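Local atomic coordinates of alternansucrase (PDB entry 6HVG), a protein that belongs to glycoside hydrolase family 70, with a TIM-barrel-type catalytic domain and flanking repeats of the choline-binding, cell-wall-binding kind. Residues Thr547-Arg553 with Ala1245-Asn1249; Leu1164-Val1170 with Leu1191-Lys1197. The contacts are given in a common frame with arbitrary orientation. Residue numbers count along the deposited sequence, not the author numbering.

How the contacts relate
The two contacts are built around one antiparallel sheet, which probably corresponds to domain B of family 70 enzymes, a domain built from distant parts of the chain. Strand 534-537 comes first and leads into the loop of 547-553. The chain then contributes strand 580-582 and all eight strands of the parallel barrel before returning to the sheet. There contact 2 pairs 1164-1170 with 1191-1197, closing a short excursion at one edge. Some fifty residues later 1245-1249 arrives and closes contact 1 across 691 intervening residues, so contact 2 lies within that long span. Their centres are 13 Å apart, and they meet where Ala1245 N probably donates to Glu1168 OE1 (2.7 Å).

Contact 1 of 2, residues Thr547-Arg553 with Ala1245-Asn1249; sequences TDSGNNR and AKYMN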
ATOM      1  N   THR A 547      25.264 -12.335  -9.213  1.00 54.16           N
ATOM      2  CA  THR A 547      24.156 -11.948  -8.377  1.00 51.30           C
ATOM      3  C   THR A 547      24.066 -12.770  -7.097  1.00 53.20           C
ATOM      4  O   THR A 547      23.220 -12.517  -6.253  1.00 58.95           O
ATOM      5  CB  THR A 547      22.899 -12.112  -9.217  1.00 52.41           C
ATOM      6  OG1 THR A 547      22.859 -11.017 -10.149  1.00 50.26           O
ATOM      7  CG2 THR A 547      21.629 -12.146  -8.360  1.00 58.17           C
ATOM      8  N   ASP A 548      24.963 -13.733  -6.930  1.00 55.95           N
ATOM      9  CA  ASP A 548      24.932 -14.634  -5.786  1.00 57.59           C
ATOM     10  C   ASP A 548      25.378 -13.819  -4.569  1.00 58.91           C
ATOM     11  O   ASP A 548      26.334 -13.057  -4.649  1.00 63.99           O
ATOM     12  CB  ASP A 548      25.852 -15.822  -6.061  1.00 58.58           C
ATOM     13  CG  ASP A 548      25.726 -16.933  -5.061  1.00 61.24           C
ATOM     14  OD1 ASP A 548      25.848 -16.669  -3.864  1.00 68.59           O
ATOM     15  OD2 ASP A 548      25.543 -18.092  -5.472  1.00 63.13           O
ATOM     16  N   SER A 549      24.686 -13.988  -3.448  1.00 54.36           N
ATOM     17  CA  SER A 549      24.994 -13.231  -2.231  1.00 53.44           C
ATOM     18  C   SER A 549      25.915 -13.942  -1.228  1.00 51.36           C
ATOM     19  O   SER A 549      26.181 -13.422  -0.162  1.00 51.34           O
ATOM     20  CB  SER A 549      23.693 -12.882  -1.528  1.00 52.66           C
ATOM     21  OG  SER A 549      23.237 -13.955  -0.715  1.00 51.20           O
ATOM     22  N   GLY A 550      26.371 -15.139  -1.549  1.00 49.58           N
ATOM     23  CA  GLY A 550      27.235 -15.890  -0.655  1.00 48.39           C
ATOM     24  C   GLY A 550      26.525 -16.379   0.577  1.00 48.93           C
ATOM     25  O   GLY A 550      27.080 -16.316   1.672  1.00 51.74           O
ATOM     26  N   ASN A 551      25.304 -16.883   0.387  1.00 48.73           N
ATOM     27  CA  ASN A 551      24.435 -17.405   1.445  1.00 51.38           C
ATOM     28  C   ASN A 551      24.083 -16.385   2.527  1.00 52.47           C
ATOM     29  O   ASN A 551      24.116 -16.670   3.717  1.00 49.76           O
ATOM     30  CB  ASN A 551      24.988 -18.698   2.052  1.00 54.09           C
ATOM     31  CG  ASN A 551      23.899 -19.525   2.748  1.00 57.45           C
ATOM     32  OD1 ASN A 551      22.721 -19.480   2.363  1.00 61.98           O
ATOM     33  ND2 ASN A 551      24.283 -20.263   3.791  1.00 55.88           N
ATOM     34  N   ASN A 552      23.720 -15.190   2.078  1.00 54.48           N
ATOM     35  CA  ASN A 552      23.234 -14.148   2.946  1.00 52.89           C
ATOM     36  C   ASN A 552      21.741 -14.040   2.647  1.00 52.67           C
ATOM     37  O   ASN A 552      21.059 -15.059   2.578  1.00 52.37           O
ATOM     38  CB  ASN A 552      23.999 -12.861   2.684  1.00 53.85           C
ATOM     39  CG  ASN A 552      25.417 -12.935   3.210  1.00 54.94           C
ATOM     40  OD1 ASN A 552      25.631 -13.038   4.411  1.00 51.63           O
ATOM     41  ND2 ASN A 552      26.385 -12.879   2.321  1.00 57.13           N
ATOM     42  N   ARG A 553      21.227 -12.825   2.484  1.00 53.91           N
ATOM     43  CA  ARG A 553      19.805 -12.604   2.251  1.00 54.72           C
ATOM     44  C   ARG A 553      18.865 -13.301   3.246  1.00 52.41           C
ATOM     45  O   ARG A 553      17.916 -13.961   2.840  1.00 56.57           O
ATOM     46  CB  ARG A 553      19.431 -13.016   0.825  1.00 54.92           C
ATOM     47  CG  ARG A 553      20.161 -12.236  -0.259  1.00 56.03           C
ATOM     48  CD  ARG A 553      19.811 -12.796  -1.606  1.00 56.88           C
ATOM     49  NE  ARG A 553      20.303 -11.952  -2.689  1.00 59.73           N
ATOM     50  CZ  ARG A 553      20.896 -12.396  -3.794  1.00 63.79           C
ATOM     51  NH1 ARG A 553      21.080 -13.698  -3.982  1.00 70.75           N
ATOM     52  NH2 ARG A 553      21.304 -11.529  -4.713  1.00 60.49           N
ATOM     53  N   ALA A1245      23.474  -6.236  -7.560  1.00 45.59           N
ATOM     54  CA  ALA A1245      22.411  -7.132  -7.119  1.00 45.25           C
ATOM     55  C   ALA A1245      22.820  -8.027  -5.964  1.00 46.67           C
ATOM     56  O   ALA A1245      21.994  -8.367  -5.128  1.00 45.92           O
ATOM     57  CB  ALA A1245      21.932  -7.995  -8.282  1.00 47.56           C
ATOM     58  N   LYS A1246      24.088  -8.418  -5.904  1.00 48.95           N
ATOM     59  CA  LYS A1246      24.528  -9.331  -4.857  1.00 52.67           C
ATOM     60  C   LYS A1246      24.337  -8.770  -3.445  1.00 52.40           C
ATOM     61  O   LYS A1246      24.283  -9.525  -2.483  1.00 53.23           O
ATOM     62  CB  LYS A1246      25.976  -9.789  -5.091  1.00 59.73           C
ATOM     63  CG  LYS A1246      27.048  -8.701  -5.063  1.00 62.74           C
ATOM     64  CD  LYS A1246      28.420  -9.333  -5.217  1.00 65.43           C
ATOM     65  CE  LYS A1246      29.492  -8.301  -5.479  1.00 70.60           C
ATOM     66  NZ  LYS A1246      30.786  -8.964  -5.797  1.00 77.54           N
ATOM     67  N   TYR A1247      24.232  -7.447  -3.325  1.00 50.85           N
ATOM     68  CA  TYR A1247      23.983  -6.804  -2.048  1.00 46.80           C
ATOM     69  C   TYR A1247      22.507  -6.480  -1.808  1.00 45.78           C
ATOM     70  O   TYR A1247      22.160  -5.827  -0.820  1.00 46.33           O
ATOM     71  CB  TYR A1247      24.839  -5.541  -1.944  1.00 45.24           C
ATOM     72  CG  TYR A1247      26.335  -5.800  -1.959  1.00 44.72           C
ATOM     73  CD1 TYR A1247      26.908  -6.728  -1.095  1.00 43.24           C
ATOM     74  CD2 TYR A1247      27.179  -5.100  -2.811  1.00 45.59           C
ATOM     75  CE1 TYR A1247      28.269  -6.963  -1.095  1.00 44.57           C
ATOM     76  CE2 TYR A1247      28.549  -5.335  -2.819  1.00 46.72           C
ATOM     77  CZ  TYR A1247      29.087  -6.274  -1.955  1.00 46.07           C
ATOM     78  OH  TYR A1247      30.439  -6.539  -1.928  1.00 45.37           O
ATOM     79  N   MET A1248      21.632  -7.000  -2.653  1.00 44.17           N
ATOM     80  CA  MET A1248      20.204  -6.687  -2.579  1.00 43.66           C
ATOM     81  C   MET A1248      19.374  -7.929  -2.294  1.00 43.21           C
ATOM     82  O   MET A1248      19.706  -9.014  -2.739  1.00 44.45           O
ATOM     83  CB  MET A1248      19.724  -6.077  -3.909  1.00 43.85           C
ATOM     84  CG  MET A1248      20.448  -4.805  -4.331  1.00 45.69           C
ATOM     85  SD  MET A1248      20.000  -3.376  -3.354  1.00 46.17           S
ATOM     86  CE  MET A1248      21.274  -2.245  -3.842  1.00 47.67           C
ATOM     87  N   ASN A1249      18.275  -7.748  -1.571  1.00 43.62           N
ATOM     88  CA  ASN A1249      17.296  -8.796  -1.361  1.00 43.55           C
ATOM     89  C   ASN A1249      16.333  -8.899  -2.518  1.00 44.50           C
ATOM     90  O   ASN A1249      15.854  -9.986  -2.839  1.00 51.77           O
ATOM     91  CB  ASN A1249      16.496  -8.528  -0.094  1.00 42.04           C
ATOM     92  CG  ASN A1249      17.321  -8.700   1.168  1.00 42.30           C
ATOM     93  OD1 ASN A1249      18.289  -9.453   1.194  1.00 42.87           O
ATOM     94  ND2 ASN A1249      16.945  -7.981   2.221  1.00 43.16           N
TER
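A loop lies against the start of an inner strand of an antiparallel sheet, probably that of domain B in this family, and is held chiefly by one arginine. Thr547 sets its OG1 3.7 Å from Ala1245 CB, and Thr547 O accepts from Arg553 NH2 at 2.6 Å. At the next residue Asp548 O rests 3.3 Å from Lys1246 CB, while Asp548 OD1 accepts from Gly550 N at 2.8 Å, an Asx turn. Ser549 CB packs on Lys1246 O (3.5 Å); its hydroxyl makes an ST motif, with Ser549 OG accepting from Asn552 N at 3.1 Å, and also bonds to Asp539. Gly550 and Asn551, both at positive phi, carry the chain round, and Asn552 ND2 ties back to Ser549 O (2.5 Å). Arg553, whose side chain runs back toward Thr547 and forms a salt bridge with Asp539, reads backbone carbonyls at the edge of its guanidinium: NE donates to Met1248 O at 3.0 Å. Close by, Asn1249 OD1 lies 3.7 Å from Arg553 CG, while Asn1249 ND2 hydrogen-bonds to Asp581, a ligand of the calcium ion. Ala1245 O takes two donors, Arg553 NH2 at 3.3 Å and Met1248 N at 2.9 Å.

Contact 2 of 2, residues Leu1164-Val1170 with Leu1191-Lys1197; sequences LPGKEVV and LYVANTK
Strands 1166-1170 and 1191-1197 run antiparallel in the sheet that probably forms domain B of this family, 1191-1197 on an edge strand, their axes at 152° and 4.6 Å at closest approach. Extended backbones pair Glu1168 with Ala1194 and Val1170 with Tyr1192 as hydrogen-bonded pairs (Glu1168 N to Ala1194 O 3.1 Å, Ala1194 N to Glu1168 O 3.0 Å, Val1170 N to Tyr1192 O 2.8 Å, Tyr1192 N to Val1170 O 2.9 Å). Val1169-Val1193 lies between them and Lys1167-Asn1195 beyond Glu1168-Ala1194, both non-hydrogen-bonded pairs. The ladder ends in a classic beta bulge: Gly1166 O accepts from both Thr1196 N (3.1 Å) and Lys1197 N (3.0 Å), while Gly1166 N donates to Lys1197 O (3.0 Å). A CB on Gly1166 would clash with Lys1197 CB, and Thr1196, at psi -10°, breaks the extended run.

Thr1196 (chi1 p) gives OG1 to Glu1168 OE1 at a very short 2.5 Å. Asn1195 ND2 donates to Leu1164 O at 2.9 Å, and a water links it (3.3 Å from ND2) to Pro1165 O (3.1 Å).

Val1169 CG2 meets Val1193 CG2 at 4.2 Å; on the other face Val1170 CG2 touches Tyr1192 CB at 4.0 Å, and Val1170 CG1 lies 4.3 Å from Ala1194 CB, beside Tyr537 of the neighbouring strand. Because Glu1168 OE1 probably also accepts from Ala1245 N, this oxygen joins the bulge to the segment before strand 1248-1252.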
ATOM      1  N   LEU A1164      18.751   2.771  -9.832  1.00 52.62           N
ATOM      2  CA  LEU A1164      20.132   2.405 -10.146  1.00 51.44           C
ATOM      3  C   LEU A1164      20.242   2.197 -11.670  1.00 54.21           C
ATOM      4  O   LEU A1164      19.442   1.477 -12.237  1.00 54.72           O
ATOM      5  CB  LEU A1164      20.501   1.132  -9.398  1.00 48.05           C
ATOM      6  CG  LEU A1164      20.345   1.245  -7.876  1.00 47.38           C
ATOM      7  CD1 LEU A1164      20.182  -0.111  -7.227  1.00 45.84           C
ATOM      8  CD2 LEU A1164      21.513   1.970  -7.239  1.00 50.28           C
ATOM      9  N   PRO A1165      21.223   2.844 -12.335  1.00 54.74           N
ATOM     10  CA  PRO A1165      21.202   2.917 -13.799  1.00 54.40           C
ATOM     11  C   PRO A1165      21.695   1.674 -14.563  1.00 54.39           C
ATOM     12  O   PRO A1165      21.462   1.580 -15.765  1.00 54.61           O
ATOM     13  CB  PRO A1165      22.134   4.089 -14.097  1.00 54.82           C
ATOM     14  CG  PRO A1165      23.115   4.064 -12.977  1.00 56.89           C
ATOM     15  CD  PRO A1165      22.316   3.660 -11.767  1.00 56.37           C
ATOM     16  N   GLY A1166      22.340   0.737 -13.881  1.00 51.62           N
ATOM     17  CA  GLY A1166      22.972  -0.393 -14.547  1.00 50.96           C
ATOM     18  C   GLY A1166      22.194  -1.690 -14.361  1.00 51.07           C
ATOM     19  O   GLY A1166      21.787  -2.019 -13.234  1.00 47.82           O
ATOM     20  N   LYS A1167      22.017  -2.438 -15.459  1.00 49.82           N
ATOM     21  CA  LYS A1167      21.199  -3.660 -15.455  1.00 47.94           C
ATOM     22  C   LYS A1167      22.030  -4.896 -15.231  1.00 43.91           C
ATOM     23  O   LYS A1167      23.160  -4.961 -15.662  1.00 42.36           O
ATOM     24  CB  LYS A1167      20.437  -3.829 -16.768  1.00 50.94           C
ATOM     25  CG  LYS A1167      19.569  -2.644 -17.164  1.00 54.61           C
ATOM     26  CD  LYS A1167      18.706  -2.968 -18.381  1.00 56.28           C
ATOM     27  CE  LYS A1167      17.961  -1.738 -18.850  1.00 57.85           C
ATOM     28  NZ  LYS A1167      16.905  -2.074 -19.829  1.00 57.27           N
ATOM     29  N   GLU A1168      21.457  -5.851 -14.512  1.00 43.98           N
ATOM     30  CA  GLU A1168      22.041  -7.179 -14.316  1.00 46.38           C
ATOM     31  C   GLU A1168      20.927  -8.207 -14.434  1.00 48.20           C
ATOM     32  O   GLU A1168      19.740  -7.857 -14.375  1.00 46.01           O
ATOM     33  CB  GLU A1168      22.657  -7.348 -12.940  1.00 45.52           C
ATOM     34  CG  GLU A1168      23.840  -6.458 -12.621  1.00 47.51           C
ATOM     35  CD  GLU A1168      24.325  -6.670 -11.194  1.00 49.88           C
ATOM     36  OE1 GLU A1168      23.703  -6.089 -10.274  1.00 49.25           O
ATOM     37  OE2 GLU A1168      25.291  -7.445 -10.966  1.00 49.42           O
ATOM     38  N   VAL A1169      21.311  -9.467 -14.619  1.00 46.84           N
ATOM     39  CA  VAL A1169      20.341 -10.538 -14.704  1.00 46.62           C
ATOM     40  C   VAL A1169      20.362 -11.266 -13.379  1.00 46.80           C
ATOM     41  O   VAL A1169      21.378 -11.825 -12.997  1.00 48.20           O
ATOM     42  CB  VAL A1169      20.618 -11.510 -15.874  1.00 47.12           C
ATOM     43  CG1 VAL A1169      19.641 -12.674 -15.854  1.00 47.39           C
ATOM     44  CG2 VAL A1169      20.507 -10.781 -17.199  1.00 46.36           C
ATOM     45  N   VAL A1170      19.227 -11.244 -12.689  1.00 48.32           N
ATOM     46  CA  VAL A1170      19.062 -11.914 -11.395  1.00 48.53           C
ATOM     47  C   VAL A1170      18.159 -13.134 -11.572  1.00 48.51           C
ATOM     48  O   VAL A1170      17.460 -13.245 -12.584  1.00 49.84           O
ATOM     49  CB  VAL A1170      18.402 -10.976 -10.329  1.00 49.14           C
ATOM     50  CG1 VAL A1170      19.181  -9.680 -10.180  1.00 48.24           C
ATOM     51  CG2 VAL A1170      16.932 -10.687 -10.667  1.00 47.91           C
ATOM     52  N   LEU A1191      14.787 -16.036 -14.574  1.00 45.56           N
ATOM     53  CA  LEU A1191      15.782 -15.019 -14.853  1.00 46.85           C
ATOM     54  C   LEU A1191      15.058 -13.733 -15.222  1.00 47.29           C
ATOM     55  O   LEU A1191      14.053 -13.731 -15.947  1.00 44.22           O
ATOM     56  CB  LEU A1191      16.770 -15.451 -15.952  1.00 46.77           C
ATOM     57  CG  LEU A1191      17.637 -16.698 -15.715  1.00 45.99           C
ATOM     58  CD1 LEU A1191      18.906 -16.646 -16.561  1.00 47.27           C
ATOM     59  CD2 LEU A1191      18.015 -16.910 -14.264  1.00 45.13           C
ATOM     60  N   TYR A1192      15.592 -12.634 -14.703  1.00 48.47           N
ATOM     61  CA  TYR A1192      14.934 -11.336 -14.774  1.00 47.26           C
ATOM     62  C   TYR A1192      16.003 -10.282 -14.906  1.00 45.93           C
ATOM     63  O   TYR A1192      17.084 -10.434 -14.340  1.00 43.55           O
ATOM     64  CB  TYR A1192      14.151 -11.099 -13.488  1.00 46.06           C
ATOM     65  CG  TYR A1192      13.114 -10.019 -13.555  1.00 44.57           C
ATOM     66  CD1 TYR A1192      11.862 -10.277 -14.058  1.00 45.39           C
ATOM     67  CD2 TYR A1192      13.365  -8.765 -13.054  1.00 44.55           C
ATOM     68  CE1 TYR A1192      10.891  -9.295 -14.101  1.00 47.23           C
ATOM     69  CE2 TYR A1192      12.410  -7.779 -13.092  1.00 45.32           C
ATOM     70  CZ  TYR A1192      11.173  -8.047 -13.614  1.00 46.97           C
ATOM     71  OH  TYR A1192      10.216  -7.049 -13.661  1.00 49.09           O
ATOM     72  N   VAL A1193      15.703  -9.238 -15.673  1.00 45.88           N
ATOM     73  CA  VAL A1193      16.588  -8.095 -15.801  1.00 44.52           C
ATOM     74  C   VAL A1193      16.124  -7.062 -14.798  1.00 45.42           C
ATOM     75  O   VAL A1193      15.025  -6.553 -14.899  1.00 44.84           O
ATOM     76  CB  VAL A1193      16.530  -7.479 -17.202  1.00 43.41           C
ATOM     77  CG1 VAL A1193      17.292  -6.170 -17.244  1.00 45.57           C
ATOM     78  CG2 VAL A1193      17.121  -8.433 -18.215  1.00 44.57           C
ATOM     79  N   ALA A1194      16.976  -6.768 -13.826  1.00 47.38           N
ATOM     80  CA  ALA A1194      16.692  -5.761 -12.823  1.00 48.09           C
ATOM     81  C   ALA A1194      17.678  -4.614 -12.939  1.00 47.98           C
ATOM     82  O   ALA A1194      18.718  -4.753 -13.564  1.00 49.32           O
ATOM     83  CB  ALA A1194      16.774  -6.379 -11.443  1.00 48.70           C
ATOM     84  N   ASN A1195      17.324  -3.473 -12.354  1.00 48.81           N
ATOM     85  CA  ASN A1195      18.224  -2.334 -12.278  1.00 49.62           C
ATOM     86  C   ASN A1195      18.849  -2.277 -10.882  1.00 48.02           C
ATOM     87  O   ASN A1195      18.270  -1.728  -9.969  1.00 46.98           O
ATOM     88  CB  ASN A1195      17.493  -1.040 -12.625  1.00 46.96           C
ATOM     89  CG  ASN A1195      17.481  -0.758 -14.102  1.00 46.72           C
ATOM     90  OD1 ASN A1195      16.626  -1.240 -14.811  1.00 45.23           O
ATOM     91  ND2 ASN A1195      18.441   0.019 -14.577  1.00 50.44           N
ATOM     92  N   THR A1196      20.047  -2.837 -10.759  1.00 48.60           N
ATOM     93  CA  THR A1196      20.669  -3.087  -9.465  1.00 48.85           C
ATOM     94  C   THR A1196      22.050  -2.472  -9.277  1.00 48.49           C
ATOM     95  O   THR A1196      22.572  -2.464  -8.163  1.00 46.80           O
ATOM     96  CB  THR A1196      20.841  -4.606  -9.262  1.00 49.03           C
ATOM     97  OG1 THR A1196      21.405  -5.177 -10.455  1.00 49.09           O
ATOM     98  CG2 THR A1196      19.499  -5.248  -8.979  1.00 48.25           C
ATOM     99  N   LYS A1197      22.643  -1.963 -10.350  1.00 50.22           N
ATOM    100  CA  LYS A1197      24.040  -1.552 -10.338  1.00 51.70           C
ATOM    101  C   LYS A1197      24.133  -0.041 -10.335  1.00 51.50           C
ATOM    102  O   LYS A1197      23.527   0.623 -11.154  1.00 53.39           O
ATOM    103  CB  LYS A1197      24.743  -2.130 -11.564  1.00 54.30           C
ATOM    104  CG  LYS A1197      26.226  -2.369 -11.398  1.00 58.90           C
ATOM    105  CD  LYS A1197      26.890  -2.746 -12.717  1.00 64.14           C
ATOM    106  CE  LYS A1197      27.315  -4.203 -12.764  1.00 69.99           C
ATOM    107  NZ  LYS A1197      28.053  -4.502 -14.026  1.00 77.11           N
TER
HETATM  108  O   HOH W   1      19.008   1.176 -17.578  1.00 56.22           O